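Local coordinates for protein ATP-dependent 6-phosphofructokinase isozyme 2 (Escherichia coli, PDB 3UMO) that catalyses the ATP-dependent phosphorylation of fructose 6-phosphate to fructose 1,6-bisphosphate, the first committing step of glycolysis, at residues S54-G66 with V78-Q91. Residues are numbered along the deposited sequence; the frame is centred on the assembly and turned at random.
Sequences SATAIFPAGGATG and VPVATVEAKDWTRQ
Thr89 and Gly62 grip each other twice just past the ends of two parallel strands of a beta-alpha-beta unit, where one turns into helix 63-75 and the other into a loop. Gly62 N donates to Thr89 OG1 (3.0 Å, 166°), and Thr89 N returns a nearly straight bond to Gly62 O. That carbonyl also accepts from Gly66 N, the two donors arriving from opposite faces of its plane. A beta carbon on Gly62 would come too close to Asp87 O, consistent with a glycine at this position. Thr89 OG1 stands beside its own backbone N (chi1 -65°), where it also meets a water shared with Pro60 O.

Thr65, in the first turn of helix 63-75, adds a third tie: OG1 lies between its backbone N and carbonyl carbon (chi1 48°) and donates to Thr89 O at 2.7 Å, in the carbonyl plane on a lone pair. A valine here would probably leave Thr89 O without this donor and the loop less firmly tied to the helix.

Upstream, six backbone bonds, from Pro79 O to Ala85 N, join the strands. Phe59 takes Thr82 CG2 over one ring face, a CH-pi contact 3.8 Å from the centroid, while Val80 CG1 meets the ring edge at CE2 (3.8 Å).

In this beta-alpha-beta unit the backbone thus sets the strand pairing and apolar side chains pack on it; where the strands end, threonine hydroxyls help hold the loop leading to Arg90 and Gln91 of the substrate site, where Gln91 NE2 bonds Leu13 O.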
ATOM      1  N   SER A  54     -32.650  25.203  -3.434  1.00 26.12           N
ATOM      2  CA  SER A  54     -32.834  24.981  -2.005  1.00 27.24           C
ATOM      3  C   SER A  54     -33.515  23.636  -1.764  1.00 26.57           C
ATOM      4  O   SER A  54     -34.488  23.294  -2.434  1.00 32.06           O
ATOM      5  CB  SER A  54     -33.671  26.107  -1.391  1.00 37.29           C
ATOM      6  OG  SER A  54     -33.688  26.015   0.023  1.00 44.59           O
ATOM      7  N   ALA A  55     -32.991  22.870  -0.813  1.00 25.06           N
ATOM      8  CA  ALA A  55     -33.581  21.587  -0.453  1.00 23.49           C
ATOM      9  C   ALA A  55     -33.487  21.383   1.048  1.00 27.41           C
ATOM     10  O   ALA A  55     -32.453  21.672   1.656  1.00 27.75           O
ATOM     11  CB  ALA A  55     -32.885  20.442  -1.186  1.00 24.56           C
ATOM     12  N   THR A  56     -34.567  20.884   1.642  1.00 24.45           N
ATOM     13  CA  THR A  56     -34.594  20.635   3.078  1.00 25.37           C
ATOM     14  C   THR A  56     -34.162  19.206   3.377  1.00 24.25           C
ATOM     15  O   THR A  56     -34.766  18.253   2.881  1.00 25.27           O
ATOM     16  CB  THR A  56     -35.989  20.883   3.667  1.00 24.30           C
ATOM     17  OG1 THR A  56     -36.347  22.254   3.457  1.00 23.87           O
ATOM     18  CG2 THR A  56     -35.996  20.597   5.160  1.00 25.22           C
ATOM     19  N   ALA A  57     -33.119  19.063   4.191  1.00 25.13           N
ATOM     20  CA  ALA A  57     -32.599  17.744   4.548  1.00 26.05           C
ATOM     21  C   ALA A  57     -33.298  17.175   5.780  1.00 24.69           C
ATOM     22  O   ALA A  57     -33.211  17.744   6.868  1.00 24.61           O
ATOM     23  CB  ALA A  57     -31.099  17.807   4.780  1.00 24.17           C
ATOM     24  N   ILE A  58     -33.968  16.038   5.608  1.00 22.74           N
ATOM     25  CA  ILE A  58     -34.613  15.349   6.722  1.00 23.40           C
ATOM     26  C   ILE A  58     -33.700  14.206   7.149  1.00 19.54           C
ATOM     27  O   ILE A  58     -33.252  13.429   6.304  1.00 22.60           O
ATOM     28  CB  ILE A  58     -35.983  14.765   6.305  1.00 22.41           C
ATOM     29  CG1 ILE A  58     -36.875  15.855   5.703  1.00 25.27           C
ATOM     30  CG2 ILE A  58     -36.671  14.093   7.492  1.00 26.75           C
ATOM     31  CD1 ILE A  58     -38.150  15.320   5.061  1.00 28.85           C
ATOM     32  N   PHE A  59     -33.416  14.111   8.447  1.00 22.93           N
ATOM     33  CA  PHE A  59     -32.529  13.063   8.962  1.00 21.05           C
ATOM     34  C   PHE A  59     -32.594  12.939  10.483  1.00 25.16           C
ATOM     35  O   PHE A  59     -32.947  13.896  11.175  1.00 25.62           O
ATOM     36  CB  PHE A  59     -31.071  13.298   8.514  1.00 19.41           C
ATOM     37  CG  PHE A  59     -30.492  14.611   8.969  1.00 22.80           C
ATOM     38  CD1 PHE A  59     -29.794  14.699  10.168  1.00 21.50           C
ATOM     39  CD2 PHE A  59     -30.628  15.755   8.188  1.00 27.55           C
ATOM     40  CE1 PHE A  59     -29.254  15.912  10.594  1.00 24.71           C
ATOM     41  CE2 PHE A  59     -30.090  16.972   8.603  1.00 28.72           C
ATOM     42  CZ  PHE A  59     -29.402  17.050   9.810  1.00 24.91           C
ATOM     43  N   PRO A  60     -32.258  11.747  11.005  1.00 19.46           N
ATOM     44  CA  PRO A  60     -32.128  11.574  12.452  1.00 20.68           C
ATOM     45  C   PRO A  60     -30.786  12.116  12.922  1.00 23.91           C
ATOM     46  O   PRO A  60     -29.770  11.937  12.241  1.00 24.33           O
ATOM     47  CB  PRO A  60     -32.162  10.053  12.625  1.00 21.47           C
ATOM     48  CG  PRO A  60     -31.575   9.523  11.346  1.00 24.73           C
ATOM     49  CD  PRO A  60     -32.027  10.486  10.270  1.00 22.55           C
ATOM     50  N   ALA A  61     -30.787  12.774  14.073  1.00 24.22           N
ATOM     51  CA  ALA A  61     -29.555  13.271  14.663  1.00 25.58           C
ATOM     52  C   ALA A  61     -29.532  12.914  16.143  1.00 24.76           C
ATOM     53  O   ALA A  61     -30.547  13.019  16.834  1.00 26.67           O
ATOM     54  CB  ALA A  61     -29.452  14.772  14.478  1.00 24.44           C
ATOM     55  N   GLY A  62     -28.368  12.498  16.632  1.00 26.52           N
ATOM     56  CA  GLY A  62     -28.247  12.088  18.019  1.00 26.11           C
ATOM     57  C   GLY A  62     -26.944  12.522  18.656  1.00 24.44           C
ATOM     58  O   GLY A  62     -25.885  12.482  18.027  1.00 23.79           O
ATOM     59  N   GLY A  63     -27.024  12.944  19.914  1.00 32.23           N
ATOM     60  CA  GLY A  63     -25.842  13.310  20.669  1.00 34.24           C
ATOM     61  C   GLY A  63     -25.161  14.572  20.184  1.00 33.84           C
ATOM     62  O   GLY A  63     -25.689  15.302  19.339  1.00 33.18           O
ATOM     63  N   ALA A  64     -23.972  14.824  20.724  1.00 33.69           N
ATOM     64  CA  ALA A  64     -23.212  16.026  20.402  1.00 29.70           C
ATOM     65  C   ALA A  64     -22.720  16.012  18.960  1.00 26.44           C
ATOM     66  O   ALA A  64     -22.548  17.064  18.348  1.00 27.68           O
ATOM     67  CB  ALA A  64     -22.041  16.181  21.359  1.00 29.85           C
ATOM     68  N   THR A  65     -22.477  14.821  18.424  1.00 29.89           N
ATOM     69  CA  THR A  65     -22.075  14.705  17.029  1.00 24.60           C
ATOM     70  C   THR A  65     -23.222  15.112  16.119  1.00 25.64           C
ATOM     71  O   THR A  65     -23.017  15.795  15.117  1.00 26.95           O
ATOM     72  CB  THR A  65     -21.591  13.284  16.681  1.00 26.72           C
ATOM     73  OG1 THR A  65     -22.527  12.318  17.175  1.00 30.10           O
ATOM     74  CG2 THR A  65     -20.235  13.025  17.313  1.00 27.35           C
ATOM     75  N   GLY A  66     -24.433  14.696  16.477  1.00 25.26           N
ATOM     76  CA  GLY A  66     -25.619  15.100  15.745  1.00 25.68           C
ATOM     77  C   GLY A  66     -25.851  16.599  15.832  1.00 24.98           C
ATOM     78  O   GLY A  66     -26.243  17.232  14.843  1.00 25.59           O
ATOM     79  N   VAL A  78     -28.260  25.332   4.701  1.00 30.60           N
ATOM     80  CA  VAL A  78     -29.091  24.232   4.231  1.00 27.02           C
ATOM     81  C   VAL A  78     -30.192  23.997   5.260  1.00 33.42           C
ATOM     82  O   VAL A  78     -29.906  23.658   6.411  1.00 31.55           O
ATOM     83  CB  VAL A  78     -28.263  22.944   4.067  1.00 27.66           C
ATOM     84  CG1 VAL A  78     -29.158  21.775   3.655  1.00 22.82           C
ATOM     85  CG2 VAL A  78     -27.137  23.160   3.060  1.00 32.95           C
ATOM     86  N   PRO A  79     -31.458  24.196   4.859  1.00 34.75           N
ATOM     87  CA  PRO A  79     -32.563  23.972   5.797  1.00 37.20           C
ATOM     88  C   PRO A  79     -32.660  22.504   6.175  1.00 31.37           C
ATOM     89  O   PRO A  79     -32.414  21.634   5.336  1.00 29.75           O
ATOM     90  CB  PRO A  79     -33.799  24.409   5.002  1.00 34.13           C
ATOM     91  CG  PRO A  79     -33.391  24.320   3.573  1.00 43.95           C
ATOM     92  CD  PRO A  79     -31.929  24.643   3.537  1.00 40.78           C
ATOM     93  N   VAL A  80     -32.997  22.227   7.431  1.00 29.83           N
ATOM     94  CA  VAL A  80     -33.134  20.845   7.875  1.00 30.79           C
ATOM     95  C   VAL A  80     -34.435  20.599   8.619  1.00 31.06           C
ATOM     96  O   VAL A  80     -35.128  21.529   9.030  1.00 30.22           O
ATOM     97  CB  VAL A  80     -31.977  20.403   8.792  1.00 29.92           C
ATOM     98  CG1 VAL A  80     -30.626  20.702   8.147  1.00 28.46           C
ATOM     99  CG2 VAL A  80     -32.096  21.070  10.157  1.00 34.79           C
ATOM    100  N   ALA A  81     -34.757  19.325   8.784  1.00 24.92           N
ATOM    101  CA  ALA A  81     -35.871  18.908   9.614  1.00 30.30           C
ATOM    102  C   ALA A  81     -35.403  17.616  10.246  1.00 33.54           C
ATOM    103  O   ALA A  81     -35.202  16.616   9.562  1.00 33.78           O
ATOM    104  CB  ALA A  81     -37.117  18.677   8.776  1.00 36.01           C
ATOM    105  N   THR A  82     -35.185  17.641  11.551  1.00 29.12           N
ATOM    106  CA  THR A  82     -34.537  16.510  12.194  1.00 28.25           C
ATOM    107  C   THR A  82     -35.447  15.771  13.170  1.00 29.72           C
ATOM    108  O   THR A  82     -36.461  16.302  13.630  1.00 29.92           O
ATOM    109  CB  THR A  82     -33.241  16.941  12.917  1.00 28.13           C
ATOM    110  OG1 THR A  82     -33.550  17.907  13.925  1.00 34.40           O
ATOM    111  CG2 THR A  82     -32.242  17.550  11.929  1.00 28.14           C
ATOM    112  N   VAL A  83     -35.071  14.531  13.453  1.00 29.03           N
ATOM    113  CA  VAL A  83     -35.687  13.744  14.504  1.00 33.38           C
ATOM    114  C   VAL A  83     -34.570  13.391  15.467  1.00 27.04           C
ATOM    115  O   VAL A  83     -33.502  12.952  15.044  1.00 28.08           O
ATOM    116  CB  VAL A  83     -36.304  12.451  13.940  1.00 32.91           C
ATOM    117  CG1 VAL A  83     -36.649  11.484  15.068  1.00 32.94           C
ATOM    118  CG2 VAL A  83     -37.525  12.779  13.096  1.00 30.15           C
ATOM    119  N   GLU A  84     -34.792  13.603  16.757  1.00 30.60           N
ATOM    120  CA  GLU A  84     -33.761  13.280  17.732  1.00 33.47           C
ATOM    121  C   GLU A  84     -33.731  11.772  17.947  1.00 32.60           C
ATOM    122  O   GLU A  84     -34.762  11.159  18.225  1.00 35.59           O
ATOM    123  CB  GLU A  84     -34.010  14.014  19.050  1.00 35.20           C
ATOM    124  CG  GLU A  84     -32.784  14.103  19.937  1.00 45.87           C
ATOM    125  CD  GLU A  84     -32.869  15.251  20.920  1.00 62.57           C
ATOM    126  OE1 GLU A  84     -33.990  15.753  21.159  1.00 67.90           O
ATOM    127  OE2 GLU A  84     -31.810  15.657  21.446  1.00 67.25           O
ATOM    128  N   ALA A  85     -32.556  11.172  17.789  1.00 28.17           N
ATOM    129  CA  ALA A  85     -32.423   9.726  17.939  1.00 26.92           C
ATOM    130  C   ALA A  85     -31.601   9.375  19.172  1.00 31.20           C
ATOM    131  O   ALA A  85     -30.744  10.153  19.598  1.00 34.76           O
ATOM    132  CB  ALA A  85     -31.805   9.113  16.690  1.00 27.34           C
ATOM    133  N   LYS A  86     -31.863   8.199  19.737  1.00 28.55           N
ATOM    134  CA  LYS A  86     -31.176   7.757  20.948  1.00 27.35           C
ATOM    135  C   LYS A  86     -29.704   7.453  20.689  1.00 29.90           C
ATOM    136  O   LYS A  86     -28.844   7.827  21.482  1.00 33.59           O
ATOM    137  CB  LYS A  86     -31.875   6.534  21.546  1.00 34.55           C
ATOM    138  CG  LYS A  86     -33.295   6.801  22.026  1.00 45.32           C
ATOM    139  CD  LYS A  86     -33.306   7.391  23.430  1.00 59.20           C
ATOM    140  CE  LYS A  86     -34.709   7.818  23.854  1.00 65.01           C
ATOM    141  NZ  LYS A  86     -35.138   9.082  23.187  1.00 64.65           N
ATOM    142  N   ASP A  87     -29.424   6.772  19.581  1.00 27.44           N
ATOM    143  CA  ASP A  87     -28.059   6.396  19.223  1.00 32.76           C
ATOM    144  C   ASP A  87     -27.346   7.587  18.581  1.00 32.36           C
ATOM    145  O   ASP A  87     -27.893   8.235  17.683  1.00 30.48           O
ATOM    146  CB  ASP A  87     -28.088   5.194  18.273  1.00 30.19           C
ATOM    147  CG  ASP A  87     -26.764   4.442  18.227  1.00 36.35           C
ATOM    148  OD1 ASP A  87     -25.901   4.675  19.103  1.00 36.90           O
ATOM    149  OD2 ASP A  87     -26.602   3.603  17.314  1.00 35.30           O
ATOM    150  N   TRP A  88     -26.129   7.876  19.032  1.00 27.74           N
ATOM    151  CA  TRP A  88     -25.430   9.080  18.583  1.00 25.98           C
ATOM    152  C   TRP A  88     -24.981   9.010  17.119  1.00 27.30           C
ATOM    153  O   TRP A  88     -24.587   7.950  16.620  1.00 26.55           O
ATOM    154  CB  TRP A  88     -24.236   9.406  19.501  1.00 31.01           C
ATOM    155  CG  TRP A  88     -23.013   8.559  19.256  1.00 36.12           C
ATOM    156  CD1 TRP A  88     -22.060   8.736  18.284  1.00 38.43           C
ATOM    157  CD2 TRP A  88     -22.603   7.412  20.011  1.00 37.27           C
ATOM    158  NE1 TRP A  88     -21.095   7.762  18.384  1.00 42.55           N
ATOM    159  CE2 TRP A  88     -21.402   6.942  19.435  1.00 38.38           C
ATOM    160  CE3 TRP A  88     -23.137   6.739  21.110  1.00 34.64           C
ATOM    161  CZ2 TRP A  88     -20.730   5.823  19.930  1.00 49.86           C
ATOM    162  CZ3 TRP A  88     -22.467   5.631  21.600  1.00 49.92           C
ATOM    163  CH2 TRP A  88     -21.277   5.183  21.009  1.00 51.72           C
ATOM    164  N   THR A  89     -25.036  10.154  16.441  1.00 27.20           N
ATOM    165  CA  THR A  89     -24.656  10.254  15.032  1.00 25.58           C
ATOM    166  C   THR A  89     -23.227   9.755  14.813  1.00 23.38           C
ATOM    167  O   THR A  89     -22.289  10.240  15.451  1.00 25.35           O
ATOM    168  CB  THR A  89     -24.804  11.710  14.526  1.00 28.66           C
ATOM    169  OG1 THR A  89     -26.190  12.078  14.558  1.00 26.62           O
ATOM    170  CG2 THR A  89     -24.272  11.858  13.096  1.00 23.67           C
ATOM    171  N   ARG A  90     -23.082   8.774  13.922  1.00 22.37           N
ATOM    172  CA  ARG A  90     -21.804   8.102  13.687  1.00 21.38           C
ATOM    173  C   ARG A  90     -20.870   8.917  12.796  1.00 26.55           C
ATOM    174  O   ARG A  90     -21.300   9.858  12.126  1.00 25.06           O
ATOM    175  CB  ARG A  90     -22.032   6.714  13.078  1.00 27.17           C
ATOM    176  CG  ARG A  90     -22.706   5.722  14.014  1.00 22.21           C
ATOM    177  CD  ARG A  90     -21.879   5.502  15.274  1.00 25.06           C
ATOM    178  NE  ARG A  90     -22.298   4.311  16.016  1.00 28.64           N
ATOM    179  CZ  ARG A  90     -23.111   4.325  17.069  1.00 30.26           C
ATOM    180  NH1 ARG A  90     -23.426   3.188  17.678  1.00 32.78           N
ATOM    181  NH2 ARG A  90     -23.608   5.472  17.517  1.00 32.78           N
ATOM    182  N   GLN A  91     -19.594   8.542  12.795  1.00 22.63           N
ATOM    183  CA  GLN A  91     -18.565   9.290  12.081  1.00 27.39           C
ATOM    184  C   GLN A  91     -17.812   8.423  11.081  1.00 28.17           C
ATOM    185  O   GLN A  91     -17.340   7.335  11.430  1.00 30.62           O
ATOM    186  CB  GLN A  91     -17.548   9.856  13.071  1.00 28.32           C
ATOM    187  CG  GLN A  91     -18.132  10.694  14.201  1.00 35.70           C
ATOM    188  CD  GLN A  91     -17.140  11.732  14.705  1.00 44.73           C
ATOM    189  OE1 GLN A  91     -16.829  11.789  15.894  1.00 49.35           O
ATOM    190  NE2 GLN A  91     -16.636  12.559  13.792  1.00 49.12           N
TER
HETATM  191  O   HOH W   1     -27.556  10.361  13.100  1.00 26.97           O
HETATM  192  O   HOH W   2     -29.439  11.368  21.537  1.00 39.53           O
HETATM  193  O   HOH W   3     -29.683  13.742  21.160  1.00 57.64           O